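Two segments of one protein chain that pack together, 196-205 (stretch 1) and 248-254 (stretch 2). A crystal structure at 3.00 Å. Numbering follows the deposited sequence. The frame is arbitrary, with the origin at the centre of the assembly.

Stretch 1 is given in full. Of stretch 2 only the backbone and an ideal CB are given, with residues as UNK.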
# COMPACT_ATOMS: atom_id res chain seq x y z
N GLU A 196 17.38 -40.48 8.93
CA GLU A 196 18.50 -39.61 9.25
C GLU A 196 18.18 -38.17 8.84
O GLU A 196 17.70 -37.93 7.73
CB GLU A 196 19.76 -40.09 8.51
CG GLU A 196 21.01 -39.27 8.78
CD GLU A 196 21.56 -39.50 10.17
OE1 GLU A 196 22.73 -39.93 10.28
OE2 GLU A 196 20.83 -39.26 11.15
N ILE A 197 18.44 -37.22 9.73
CA ILE A 197 18.13 -35.82 9.47
C ILE A 197 18.89 -35.26 8.26
O ILE A 197 20.10 -35.43 8.14
CB ILE A 197 18.37 -34.94 10.73
CG1 ILE A 197 17.91 -33.50 10.48
CG2 ILE A 197 19.83 -34.97 11.15
CD1 ILE A 197 16.49 -33.24 10.92
N ALA A 198 18.15 -34.62 7.35
CA ALA A 198 18.75 -34.02 6.16
C ALA A 198 17.88 -32.87 5.65
O ALA A 198 16.67 -32.84 5.88
CB ALA A 198 18.95 -35.06 5.08
N ALA A 199 18.50 -31.94 4.93
CA ALA A 199 17.83 -30.74 4.46
C ALA A 199 16.51 -31.01 3.74
O ALA A 199 15.56 -30.24 3.87
CB ALA A 199 18.76 -29.93 3.57
N GLY A 200 16.47 -32.10 2.99
CA GLY A 200 15.30 -32.44 2.20
C GLY A 200 14.15 -32.96 3.04
O GLY A 200 12.99 -32.88 2.63
N GLY A 201 14.47 -33.49 4.21
CA GLY A 201 13.47 -34.05 5.10
C GLY A 201 13.12 -33.16 6.27
O GLY A 201 12.61 -33.64 7.29
N ILE A 202 13.39 -31.87 6.13
CA ILE A 202 13.11 -30.89 7.16
C ILE A 202 12.08 -29.90 6.65
O ILE A 202 12.13 -29.49 5.49
CB ILE A 202 14.39 -30.12 7.55
CG1 ILE A 202 15.31 -30.99 8.40
CG2 ILE A 202 14.07 -28.84 8.30
CD1 ILE A 202 16.62 -30.33 8.75
N VAL A 203 11.14 -29.52 7.51
CA VAL A 203 10.21 -28.44 7.22
C VAL A 203 10.27 -27.41 8.35
O VAL A 203 10.15 -27.76 9.52
CB VAL A 203 8.78 -28.96 7.06
CG1 VAL A 203 7.79 -27.81 7.14
CG2 VAL A 203 8.64 -29.68 5.76
N PHE A 204 10.46 -26.14 7.98
CA PHE A 204 10.51 -25.06 8.97
C PHE A 204 9.15 -24.38 9.18
O PHE A 204 8.39 -24.17 8.23
CB PHE A 204 11.54 -24.01 8.56
CG PHE A 204 12.94 -24.51 8.53
CD1 PHE A 204 13.67 -24.61 9.70
CD2 PHE A 204 13.53 -24.88 7.34
CE1 PHE A 204 14.97 -25.08 9.67
CE2 PHE A 204 14.83 -25.34 7.31
CZ PHE A 204 15.54 -25.44 8.48
N LYS A 205 8.86 -24.05 10.43
CA LYS A 205 7.66 -23.31 10.78
C LYS A 205 8.06 -22.17 11.70
O LYS A 205 9.03 -22.28 12.45
CB LYS A 205 6.65 -24.22 11.48
CG LYS A 205 6.32 -25.47 10.70
CD LYS A 205 5.78 -26.58 11.58
CE LYS A 205 5.56 -27.85 10.77
NZ LYS A 205 4.92 -28.94 11.55
N UNK A 248 24.62 -30.86 14.30
CA UNK A 248 24.67 -29.50 13.77
C UNK A 248 23.64 -29.27 12.64
O UNK A 248 23.69 -29.92 11.60
CB UNK A 248 26.08 -29.20 13.26
N UNK A 249 22.72 -28.33 12.85
CA UNK A 249 21.64 -28.10 11.89
C UNK A 249 22.07 -27.30 10.66
O UNK A 249 21.70 -27.64 9.53
CB UNK A 249 20.49 -27.37 12.59
N UNK A 250 22.83 -26.23 10.89
CA UNK A 250 23.25 -25.33 9.82
C UNK A 250 24.01 -25.98 8.64
O UNK A 250 23.68 -25.72 7.48
CB UNK A 250 24.13 -24.24 10.43
N UNK A 251 25.03 -26.82 8.93
CA UNK A 251 25.80 -27.41 7.82
C UNK A 251 24.99 -28.31 6.88
O UNK A 251 25.49 -28.66 5.81
CB UNK A 251 26.96 -28.22 8.39
N UNK A 252 23.78 -28.68 7.27
CA UNK A 252 22.93 -29.52 6.44
C UNK A 252 22.46 -28.80 5.18
O UNK A 252 21.89 -29.43 4.28
CB UNK A 252 21.72 -30.00 7.25
N UNK A 253 22.70 -27.50 5.11
CA UNK A 253 22.14 -26.68 4.03
C UNK A 253 23.20 -26.12 3.09
O UNK A 253 24.21 -25.59 3.53
CB UNK A 253 21.33 -25.52 4.62
N UNK A 254 22.94 -26.27 1.80
CA UNK A 254 23.83 -25.74 0.77
C UNK A 254 23.96 -24.23 0.92
O UNK A 254 22.98 -23.54 1.18
CB UNK A 254 23.32 -26.10 -0.63

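Stretch 1 offers this contact a greasy surface: the side chains of Ile197, Ala199, Ile202 and Phe204, with no charged group close by.

Position 248 has no atom of stretch 1 within 5.5 Å of its ideal CB. Polar or charged residues would serve as well as any. It is His248, which does not touch stretch 1.

At 249 the CA-to-CB bond runs sideways and the CB is still far from stretch 1, but Ile202 CD1 and the ring of Phe204 lie within range of a longer chain. Leucine, methionine or isoleucine would suit; alanine would stop short. The residue is Leu249, with chi1 t and chi2 p. Its CD1 comes to 3.7 Å from Ile202 CD1, while its CD2 sits 4.4 Å from Phe204 CE1, near the plane of that ring and at its edge.

Positions 250 and 251 are out of reach, so stretch 1 leaves them free. The phi of -63° at 251 would accept proline, among many others. They are Leu250 and Pro251.

Position 252 is the one whose CB points toward stretch 1. Its ideal CB lies 4.4 Å from Ala199 N and 5.3 Å from Ile202 CD1, with Ile197 a little farther on. A medium-sized apolar chain fits: leucine, isoleucine, methionine, perhaps valine. Leu252 fills it, with chi1 at -95°, between wells. Its CD2 lies 3.7 Å from Ile197 CG1 and 4.0 Å from Ile202 CD1, so one methyl bridges two isoleucines. Leu252 O is 3.2 Å from Ala199 CB, a close approach without a hydrogen bond.

At 253 the chain is extended (phi/psi -113/133). CA-to-CB again points sideways, with the ideal CB 5.2 Å from Ala199 CB, yet beyond it lie Ile202 and the tip of Phe204. The distance calls for length: phenylalanine, methionine or leucine could all be argued. Phe253, with chi1 m, carries its ring inward. Its CE2 is 3.8 Å from Ala199 CB, and its CZ is 4.1 Å from Ile202 CD1 and 3.3 Å from Phe204 CZ. The two rings meet obliquely, centroids 5.6 Å apart and planes at 41°, touching tip to tip.

Position 254 points sideways with nothing of stretch 1 near its ideal CB; a polar or charged chain costs nothing here. Lys254 makes no contact with stretch 1.

Three apolar side chains, at 249, 252 and 253, converge around Ile202; apolar packing makes the contact, and no hydrogen bond crosses it.

Stretch 2 248-254: HLLPLFK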
# COMPACT_ATOMS: atom_id res chain seq x y z
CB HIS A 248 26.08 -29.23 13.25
CG HIS A 248 26.67 -30.39 12.51
ND1 HIS A 248 27.31 -31.43 13.14
CD2 HIS A 248 26.71 -30.68 11.18
CE1 HIS A 248 27.72 -32.31 12.24
NE2 HIS A 248 27.37 -31.88 11.04
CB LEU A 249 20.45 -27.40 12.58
CG LEU A 249 19.34 -26.94 11.63
CD1 LEU A 249 18.72 -28.13 10.92
CD2 LEU A 249 18.28 -26.11 12.35
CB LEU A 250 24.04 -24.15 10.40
CG LEU A 250 24.40 -23.01 9.46
CD1 LEU A 250 23.15 -22.32 8.93
CD2 LEU A 250 25.29 -22.01 10.16
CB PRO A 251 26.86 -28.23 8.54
CG PRO A 251 27.00 -27.58 9.86
CD PRO A 251 25.62 -27.18 10.23
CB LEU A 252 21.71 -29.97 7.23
CG LEU A 252 21.72 -31.32 7.94
CD1 LEU A 252 22.97 -31.46 8.77
CD2 LEU A 252 20.48 -31.46 8.82
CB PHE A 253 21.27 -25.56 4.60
CG PHE A 253 20.09 -26.06 5.37
CD1 PHE A 253 20.19 -26.33 6.72
CD2 PHE A 253 18.88 -26.28 4.74
CE1 PHE A 253 19.11 -26.80 7.43
CE2 PHE A 253 17.80 -26.75 5.44
CZ PHE A 253 17.91 -27.02 6.79
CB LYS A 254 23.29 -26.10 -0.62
CG LYS A 254 21.78 -25.89 -0.79
CD LYS A 254 21.32 -26.17 -2.22
CE LYS A 254 19.80 -26.25 -2.34
NZ LYS A 254 19.13 -24.96 -2.00
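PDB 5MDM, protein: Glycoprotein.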